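CRISPR-associated protein, Cse1 family (Acidimicrobium ferrooxidans, PDB 4H3T) probably serves as the large Cse1 subunit of a type I-E CRISPR Cascade complex, which in related systems recognises invading DNA. Local coordinates at residues D11-P16 with R97-F102; S31-F36 with A90-F95. The protein carries 1 engineered substitution. All coordinates share one frame; numbering follows the deposited sequence.

Overall arrangement
Following the chain from the N terminus, the loop 11-16 leads into strands 18-22 and 27-30, then helix 32-37, and after helices 52-68 and 74-82 the chain reaches helix 88-98. Contact 2 closes the inner loop, setting helix 32-37 against helix 88-98. Contact 1 closes the outer one, joining the N-terminal loop to the turn at the C-terminal end of that helix, so contact 2 lies wholly within its span. Their centres are about 9 Å apart, and probable backbone hydrogen bonds from L32 and R33 to the carbonyls of L12 and S13 link them. Together they tie the N-terminal loop and both helices into one unit well away from the chain's centre.

Contact 1: residues D11-P16 with R97-F102; sequences DLSSEP and RWRHRF
D11 holds CG anti to its backbone N (chi1 -180°), while R99 puts CG in the crowded position between N and carbonyl carbon and bends again at chi3 (-64°), so its guanidinium swings back to the carboxylate. The grip is side-on but converges on one oxygen: NE and NH2 of R99 both donate to D11 OD2, each at 2.8 Å. NE meets the syn lone pair, whereas NH2 arrives from above the carboxylate plane; the two flat groups are turned 63° apart. NH2 also makes a weak bond to S14 OG. D11 OD1 accepts from S13 N (2.9 Å), an Asx turn, and from S13 OG (2.7 Å). With each oxygen accepting two hydrogen bonds, the carboxylate has little freedom to rotate. Deeper in, L12 N donates an almost straight bond to F102 O (2.9 Å), and L12 CG lies against that same carbonyl oxygen. F102 turns its ring away from the loop, toward F95, F111 and W237. The contact thus pins the loop before strand 18-22 to the 3-10 turn and loop at the C-terminal end of helix 88-98, with L12 and S13 also bonded through their backbones to the start of helix 32-37.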
ATOM      1  N   ASP A  11      27.421   9.414  -1.662  1.00 42.90           N
ATOM      2  CA  ASP A  11      26.969   9.080  -3.011  1.00 43.36           C
ATOM      3  C   ASP A  11      26.034   7.866  -2.924  1.00 45.13           C
ATOM      4  O   ASP A  11      26.474   6.736  -2.706  1.00 42.61           O
ATOM      5  CB  ASP A  11      28.191   8.834  -3.940  1.00 46.64           C
ATOM      6  CG  ASP A  11      27.879   8.479  -5.403  1.00 51.05           C
ATOM      7  OD1 ASP A  11      26.729   8.209  -5.716  1.00 49.09           O
ATOM      8  OD2 ASP A  11      28.793   8.433  -6.197  1.00 56.13           O
ATOM      9  N   LEU A  12      24.763   8.112  -3.176  1.00 41.59           N
ATOM     10  CA  LEU A  12      23.704   7.096  -3.094  1.00 41.21           C
ATOM     11  C   LEU A  12      23.818   6.042  -4.182  1.00 44.52           C
ATOM     12  O   LEU A  12      23.208   4.965  -4.077  1.00 43.80           O
ATOM     13  CB  LEU A  12      22.329   7.780  -3.143  1.00 37.83           C
ATOM     14  CG  LEU A  12      21.997   8.774  -2.027  1.00 42.77           C
ATOM     15  CD1 LEU A  12      20.652   9.428  -2.310  1.00 43.49           C
ATOM     16  CD2 LEU A  12      22.026   8.110  -0.675  1.00 40.20           C
ATOM     17  N   SER A  13      24.568   6.312  -5.231  1.00 44.42           N
ATOM     18  CA  SER A  13      24.788   5.272  -6.236  1.00 43.76           C
ATOM     19  C   SER A  13      25.847   4.246  -5.796  1.00 49.26           C
ATOM     20  O   SER A  13      25.879   3.171  -6.370  1.00 47.50           O
ATOM     21  CB  SER A  13      25.208   5.871  -7.576  1.00 47.58           C
ATOM     22  OG  SER A  13      26.563   6.297  -7.596  1.00 46.50           O
ATOM     23  N   SER A  14      26.765   4.587  -4.846  1.00 46.81           N
ATOM     24  CA  SER A  14      27.860   3.689  -4.484  1.00 46.77           C
ATOM     25  C   SER A  14      27.979   3.389  -2.980  1.00 52.50           C
ATOM     26  O   SER A  14      28.660   2.440  -2.619  1.00 53.92           O
ATOM     27  CB  SER A  14      29.192   4.251  -5.002  1.00 51.25           C
ATOM     28  OG  SER A  14      29.355   5.593  -4.567  1.00 56.03           O
ATOM     29  N   GLU A  15      27.266   4.093  -2.126  1.00 48.57           N
ATOM     30  CA  GLU A  15      27.258   3.826  -0.668  1.00 49.59           C
ATOM     31  C   GLU A  15      26.081   2.978  -0.282  1.00 48.83           C
ATOM     32  O   GLU A  15      25.008   3.155  -0.855  1.00 44.69           O
ATOM     33  CB  GLU A  15      27.134   5.134   0.142  1.00 50.62           C
ATOM     34  CG  GLU A  15      28.251   6.088  -0.139  1.00 55.80           C
ATOM     35  CD  GLU A  15      29.511   5.904   0.665  1.00 78.84           C
ATOM     36  OE1 GLU A  15      29.771   4.792   1.184  1.00 73.05           O
ATOM     37  OE2 GLU A  15      30.244   6.907   0.778  1.00 87.73           O
ATOM     38  N   PRO A  16      26.214   2.167   0.773  1.00 48.07           N
ATOM     39  CA  PRO A  16      25.080   1.289   1.166  1.00 47.52           C
ATOM     40  C   PRO A  16      23.971   2.032   1.921  1.00 48.28           C
ATOM     41  O   PRO A  16      24.241   2.731   2.877  1.00 44.59           O
ATOM     42  CB  PRO A  16      25.744   0.201   2.032  1.00 50.47           C
ATOM     43  CG  PRO A  16      27.047   0.774   2.506  1.00 56.30           C
ATOM     44  CD  PRO A  16      27.460   1.851   1.523  1.00 51.88           C
ATOM     45  N   ARG A  97      27.015   9.034 -15.883  1.00 59.43           N
ATOM     46  CA  ARG A  97      26.401  10.294 -16.340  1.00 59.31           C
ATOM     47  C   ARG A  97      25.736  11.101 -15.210  1.00 56.19           C
ATOM     48  O   ARG A  97      25.813  12.314 -15.234  1.00 52.91           O
ATOM     49  CB  ARG A  97      25.346  10.017 -17.443  1.00 63.85           C
ATOM     50  CG  ARG A  97      24.454  11.182 -17.918  1.00 80.43           C
ATOM     51  CD  ARG A  97      25.129  12.141 -18.879  1.00 95.12           C
ATOM     52  NE  ARG A  97      24.244  13.217 -19.355  1.00 97.49           N
ATOM     53  CZ  ARG A  97      23.949  14.345 -18.697  1.00102.52           C
ATOM     54  NH1 ARG A  97      24.437  14.567 -17.479  1.00 72.50           N
ATOM     55  NH2 ARG A  97      23.149  15.249 -19.247  1.00 92.97           N
ATOM     56  N   TRP A  98      25.067  10.460 -14.258  1.00 52.68           N
ATOM     57  CA  TRP A  98      24.237  11.185 -13.308  1.00 51.62           C
ATOM     58  C   TRP A  98      24.687  11.166 -11.877  1.00 55.29           C
ATOM     59  O   TRP A  98      24.003  11.791 -11.029  1.00 52.45           O
ATOM     60  CB  TRP A  98      22.825  10.580 -13.383  1.00 48.80           C
ATOM     61  CG  TRP A  98      22.166  10.876 -14.703  1.00 49.84           C
ATOM     62  CD1 TRP A  98      22.007  10.028 -15.755  1.00 52.78           C
ATOM     63  CD2 TRP A  98      21.753  12.164 -15.160  1.00 50.06           C
ATOM     64  NE1 TRP A  98      21.454  10.692 -16.822  1.00 52.46           N
ATOM     65  CE2 TRP A  98      21.286  12.010 -16.485  1.00 54.29           C
ATOM     66  CE3 TRP A  98      21.743  13.441 -14.577  1.00 50.34           C
ATOM     67  CZ2 TRP A  98      20.787  13.080 -17.228  1.00 53.95           C
ATOM     68  CZ3 TRP A  98      21.260  14.502 -15.317  1.00 52.21           C
ATOM     69  CH2 TRP A  98      20.766  14.318 -16.616  1.00 53.43           C
ATOM     70  N   ARG A  99      25.803  10.533 -11.561  1.00 50.87           N
ATOM     71  CA  ARG A  99      26.122  10.459 -10.132  1.00 52.30           C
ATOM     72  C   ARG A  99      26.436  11.814  -9.489  1.00 52.80           C
ATOM     73  O   ARG A  99      26.245  11.910  -8.288  1.00 51.35           O
ATOM     74  CB  ARG A  99      27.191   9.460  -9.801  1.00 57.29           C
ATOM     75  CG  ARG A  99      28.552   9.866 -10.155  1.00 51.74           C
ATOM     76  CD  ARG A  99      29.473   8.660 -10.175  1.00 65.88           C
ATOM     77  NE  ARG A  99      29.631   8.029  -8.858  1.00 65.34           N
ATOM     78  CZ  ARG A  99      30.441   6.997  -8.600  1.00 89.07           C
ATOM     79  NH1 ARG A  99      31.155   6.439  -9.573  1.00 86.71           N
ATOM     80  NH2 ARG A  99      30.541   6.515  -7.368  1.00 75.73           N
ATOM     81  N   HIS A 100      26.709  12.879 -10.267  1.00 48.74           N
ATOM     82  CA  HIS A 100      26.848  14.238  -9.704  1.00 49.28           C
ATOM     83  C   HIS A 100      25.486  14.726  -9.096  1.00 47.62           C
ATOM     84  O   HIS A 100      25.432  15.718  -8.357  1.00 47.59           O
ATOM     85  CB  HIS A 100      27.357  15.217 -10.791  1.00 51.08           C
ATOM     86  CG  HIS A 100      26.356  15.474 -11.896  1.00 54.49           C
ATOM     87  ND1 HIS A 100      26.140  14.543 -12.919  1.00 57.51           N
ATOM     88  CD2 HIS A 100      25.597  16.573 -12.145  1.00 56.33           C
ATOM     89  CE1 HIS A 100      25.221  15.074 -13.718  1.00 57.24           C
ATOM     90  NE2 HIS A 100      24.836  16.285 -13.282  1.00 57.47           N
ATOM     91  N   ARG A 101      24.406  14.004  -9.375  1.00 44.75           N
ATOM     92  CA  ARG A 101      23.076  14.302  -8.839  1.00 42.80           C
ATOM     93  C   ARG A 101      22.625  13.358  -7.730  1.00 46.88           C
ATOM     94  O   ARG A 101      21.549  13.611  -7.165  1.00 44.55           O
ATOM     95  CB  ARG A 101      22.052  14.301  -9.972  1.00 41.30           C
ATOM     96  CG  ARG A 101      22.325  15.360 -11.047  1.00 44.15           C
ATOM     97  CD  ARG A 101      22.203  16.814 -10.540  1.00 47.97           C
ATOM     98  NE  ARG A 101      20.837  17.119 -10.044  1.00 45.96           N
ATOM     99  CZ  ARG A 101      19.851  17.666 -10.744  1.00 49.13           C
ATOM    100  NH1 ARG A 101      20.030  17.993 -12.032  1.00 46.98           N
ATOM    101  NH2 ARG A 101      18.670  17.873 -10.180  1.00 43.42           N
ATOM    102  N   PHE A 102      23.435  12.327  -7.383  1.00 43.19           N
ATOM    103  CA  PHE A 102      23.120  11.360  -6.339  1.00 43.04           C
ATOM    104  C   PHE A 102      23.889  11.576  -5.043  1.00 46.19           C
ATOM    105  O   PHE A 102      23.849  10.710  -4.184  1.00 44.37           O
ATOM    106  CB  PHE A 102      23.366   9.940  -6.845  1.00 44.13           C
ATOM    107  CG  PHE A 102      22.236   9.507  -7.737  1.00 45.36           C
ATOM    108  CD1 PHE A 102      21.061   9.007  -7.200  1.00 45.62           C
ATOM    109  CD2 PHE A 102      22.346   9.604  -9.118  1.00 49.21           C
ATOM    110  CE1 PHE A 102      20.000   8.660  -8.021  1.00 46.26           C
ATOM    111  CE2 PHE A 102      21.279   9.282  -9.942  1.00 51.32           C
ATOM    112  CZ  PHE A 102      20.120   8.781  -9.390  1.00 47.28           C
TER

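Contact 2: residues S31-F36 with A90-F95; sequences SLRDIF and AIDDYF
R33 and D92 bridge the two helices with a paired, side-on salt bridge. NE of R33 donates to D92 OD1 at 2.8 Å and NH2 to D92 OD2 at 3.0 Å. Both bonds are nearly straight and both use syn lone pairs. Guanidinium and carboxylate lie almost coplanar, 5° apart, so the fork holds each group flat against rotation. R33 gets there with CG anti to its backbone N and a bend at chi2 (-121°).

The other N-H groups of the guanidinium also meet acids. R33 NH1 faces D34 OD1 in a longer salt bridge of 3.6 Å, and R33 NH2 has a second acidic partner in E88, one turn before D92. The arginine would probably favour the ionised forms of D92, D34 and E88. At the start of helix 32-37, S31 is the N-cap: its OG accepts from D34 N at 3.1 Å, satisfying an amide of the first turn.

Beneath the ion pairs the contact is apolar. I91 drives CD1 against F36 CB (3.5 Å) and lays CG2 against R33 CG, so the arginine's aliphatic stem forms part of the packing. The tip of the F95 ring reaches the other helix, with CZ at L32 CB (3.8 Å) and CE2 near R33 CA. An alanine at R33 would remove both bonds to D92 and the methylene cover on I91, and would probably leave D92, D34 and E88 without the counter-charge they share.

The short segments run nearly antiparallel, at 160°, with their axes 10.3 Å apart; helix 52-68 packs on L32 and F36. The arrangement is characteristic of an antiparallel helix pair with a hydrophobic interior and a salt-bridge network along its rim.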
ATOM      1  N   SER A  31      23.831  -0.201  -2.277  1.00 40.10           N
ATOM      2  CA  SER A  31      23.796   1.064  -3.031  1.00 40.37           C
ATOM      3  C   SER A  31      22.804   0.927  -4.182  1.00 47.03           C
ATOM      4  O   SER A  31      22.347  -0.191  -4.466  1.00 44.52           O
ATOM      5  CB  SER A  31      25.164   1.330  -3.596  1.00 47.17           C
ATOM      6  OG  SER A  31      25.464   0.252  -4.466  1.00 47.77           O
ATOM      7  N   LEU A  32      22.511   2.022  -4.863  1.00 42.32           N
ATOM      8  CA  LEU A  32      21.620   1.956  -6.011  1.00 43.22           C
ATOM      9  C   LEU A  32      22.265   1.178  -7.168  1.00 46.35           C
ATOM     10  O   LEU A  32      21.577   0.444  -7.834  1.00 46.70           O
ATOM     11  CB  LEU A  32      21.186   3.324  -6.513  1.00 43.21           C
ATOM     12  CG  LEU A  32      20.246   4.081  -5.654  1.00 44.94           C
ATOM     13  CD1 LEU A  32      20.275   5.528  -6.055  1.00 46.91           C
ATOM     14  CD2 LEU A  32      18.844   3.541  -5.764  1.00 42.29           C
ATOM     15  N   ARG A  33      23.578   1.239  -7.321  1.00 45.87           N
ATOM     16  CA  ARG A  33      24.268   0.481  -8.331  1.00 45.31           C
ATOM     17  C   ARG A  33      24.101  -1.019  -8.042  1.00 50.73           C
ATOM     18  O   ARG A  33      23.674  -1.756  -8.930  1.00 48.04           O
ATOM     19  CB  ARG A  33      25.753   0.895  -8.426  1.00 46.62           C
ATOM     20  CG  ARG A  33      26.411   0.263  -9.638  1.00 55.02           C
ATOM     21  CD  ARG A  33      27.584  -0.589  -9.254  1.00 66.43           C
ATOM     22  NE  ARG A  33      28.256  -1.146 -10.435  1.00 63.74           N
ATOM     23  CZ  ARG A  33      28.836  -2.338 -10.466  1.00 71.68           C
ATOM     24  NH1 ARG A  33      28.820  -3.121  -9.392  1.00 55.39           N
ATOM     25  NH2 ARG A  33      29.419  -2.774 -11.583  1.00 60.95           N
ATOM     26  N   ASP A  34      24.393  -1.454  -6.814  1.00 49.39           N
ATOM     27  CA  ASP A  34      24.259  -2.867  -6.433  1.00 50.68           C
ATOM     28  C   ASP A  34      22.823  -3.364  -6.405  1.00 54.32           C
ATOM     29  O   ASP A  34      22.590  -4.512  -6.722  1.00 54.11           O
ATOM     30  CB  ASP A  34      24.933  -3.145  -5.071  1.00 52.12           C
ATOM     31  CG  ASP A  34      26.430  -3.347  -5.236  1.00 64.73           C
ATOM     32  OD1 ASP A  34      26.888  -3.454  -6.398  1.00 66.80           O
ATOM     33  OD2 ASP A  34      27.149  -3.367  -4.208  1.00 66.05           O
ATOM     34  N   ILE A  35      21.865  -2.534  -6.107  1.00 48.78           N
ATOM     35  CA  ILE A  35      20.484  -3.027  -6.109  1.00 47.93           C
ATOM     36  C   ILE A  35      20.063  -3.467  -7.570  1.00 51.36           C
ATOM     37  O   ILE A  35      19.301  -4.416  -7.718  1.00 50.79           O
ATOM     38  CB  ILE A  35      19.502  -2.031  -5.416  1.00 48.48           C
ATOM     39  CG1 ILE A  35      18.385  -2.819  -4.687  1.00 50.59           C
ATOM     40  CG2 ILE A  35      18.976  -1.010  -6.359  1.00 45.37           C
ATOM     41  CD1 ILE A  35      17.359  -2.056  -4.011  1.00 48.11           C
ATOM     42  N   PHE A  36      20.640  -2.870  -8.606  1.00 46.96           N
ATOM     43  CA  PHE A  36      20.378  -3.243  -9.988  1.00 48.64           C
ATOM     44  C   PHE A  36      21.278  -4.392 -10.405  1.00 52.77           C
ATOM     45  O   PHE A  36      20.800  -5.384 -10.918  1.00 51.43           O
ATOM     46  CB  PHE A  36      20.591  -2.016 -10.905  1.00 50.38           C
ATOM     47  CG  PHE A  36      19.340  -1.191 -10.896  1.00 50.25           C
ATOM     48  CD1 PHE A  36      18.241  -1.576 -11.640  1.00 53.00           C
ATOM     49  CD2 PHE A  36      19.250  -0.038 -10.123  1.00 49.61           C
ATOM     50  CE1 PHE A  36      17.087  -0.844 -11.611  1.00 53.14           C
ATOM     51  CE2 PHE A  36      18.061   0.674 -10.052  1.00 50.37           C
ATOM     52  CZ  PHE A  36      16.994   0.280 -10.822  1.00 49.48           C
ATOM     53  N   ALA A  90      24.975  -1.021 -18.792  1.00 58.94           N
ATOM     54  CA  ALA A  90      23.876  -0.047 -18.866  1.00 57.29           C
ATOM     55  C   ALA A  90      23.768   0.735 -17.560  1.00 59.24           C
ATOM     56  O   ALA A  90      23.545   1.961 -17.556  1.00 57.33           O
ATOM     57  CB  ALA A  90      22.565  -0.758 -19.148  1.00 58.63           C
ATOM     58  N   ILE A  91      23.936   0.007 -16.448  1.00 55.46           N
ATOM     59  CA  ILE A  91      23.841   0.550 -15.094  1.00 53.19           C
ATOM     60  C   ILE A  91      24.972   1.513 -14.864  1.00 58.51           C
ATOM     61  O   ILE A  91      24.730   2.653 -14.479  1.00 55.72           O
ATOM     62  CB  ILE A  91      23.852  -0.590 -14.018  1.00 55.75           C
ATOM     63  CG1 ILE A  91      22.615  -1.528 -14.168  1.00 55.53           C
ATOM     64  CG2 ILE A  91      23.875   0.024 -12.594  1.00 57.17           C
ATOM     65  CD1 ILE A  91      22.771  -2.853 -13.565  1.00 65.84           C
ATOM     66  N   ASP A  92      26.209   1.085 -15.152  1.00 56.80           N
ATOM     67  CA  ASP A  92      27.390   1.932 -14.933  1.00 57.56           C
ATOM     68  C   ASP A  92      27.447   3.128 -15.902  1.00 61.47           C
ATOM     69  O   ASP A  92      27.818   4.204 -15.458  1.00 62.18           O
ATOM     70  CB  ASP A  92      28.690   1.104 -14.966  1.00 61.22           C
ATOM     71  CG  ASP A  92      28.842   0.230 -13.718  1.00 67.06           C
ATOM     72  OD1 ASP A  92      28.293   0.605 -12.636  1.00 63.52           O
ATOM     73  OD2 ASP A  92      29.457  -0.847 -13.817  1.00 70.18           O
ATOM     74  N   ASP A  93      26.985   3.003 -17.145  1.00 58.15           N
ATOM     75  CA  ASP A  93      26.910   4.177 -18.028  1.00 58.08           C
ATOM     76  C   ASP A  93      25.924   5.221 -17.458  1.00 58.38           C
ATOM     77  O   ASP A  93      26.218   6.410 -17.461  1.00 57.84           O
ATOM     78  CB  ASP A  93      26.454   3.789 -19.460  1.00 60.52           C
ATOM     79  CG  ASP A  93      27.451   3.007 -20.277  1.00 79.37           C
ATOM     80  OD1 ASP A  93      28.653   2.947 -19.869  1.00 81.60           O
ATOM     81  OD2 ASP A  93      27.034   2.422 -21.314  1.00 90.18           O
ATOM     82  N   TYR A  94      24.783   4.773 -16.937  1.00 52.62           N
ATOM     83  CA  TYR A  94      23.805   5.716 -16.371  1.00 50.14           C
ATOM     84  C   TYR A  94      24.392   6.428 -15.146  1.00 53.95           C
ATOM     85  O   TYR A  94      24.364   7.655 -15.099  1.00 52.46           O
ATOM     86  CB  TYR A  94      22.477   5.020 -16.038  1.00 49.09           C
ATOM     87  CG  TYR A  94      21.408   5.989 -15.589  1.00 47.69           C
ATOM     88  CD1 TYR A  94      20.637   6.686 -16.514  1.00 47.76           C
ATOM     89  CD2 TYR A  94      21.226   6.271 -14.247  1.00 48.34           C
ATOM     90  CE1 TYR A  94      19.693   7.609 -16.103  1.00 47.60           C
ATOM     91  CE2 TYR A  94      20.355   7.258 -13.829  1.00 45.85           C
ATOM     92  CZ  TYR A  94      19.552   7.891 -14.748  1.00 49.51           C
ATOM     93  OH  TYR A  94      18.650   8.811 -14.283  1.00 48.98           O
ATOM     94  N   PHE A  95      24.929   5.678 -14.172  1.00 52.51           N
ATOM     95  CA  PHE A  95      25.469   6.309 -12.949  1.00 53.97           C
ATOM     96  C   PHE A  95      26.736   7.104 -13.219  1.00 59.32           C
ATOM     97  O   PHE A  95      26.935   8.103 -12.529  1.00 60.32           O
ATOM     98  CB  PHE A  95      25.680   5.293 -11.814  1.00 55.06           C
ATOM     99  CG  PHE A  95      24.386   4.868 -11.184  1.00 53.76           C
ATOM    100  CD1 PHE A  95      23.525   5.807 -10.625  1.00 54.50           C
ATOM    101  CD2 PHE A  95      23.983   3.536 -11.207  1.00 55.05           C
ATOM    102  CE1 PHE A  95      22.336   5.415 -10.038  1.00 53.52           C
ATOM    103  CE2 PHE A  95      22.746   3.156 -10.665  1.00 56.21           C
ATOM    104  CZ  PHE A  95      21.910   4.109 -10.148  1.00 54.89           C
TER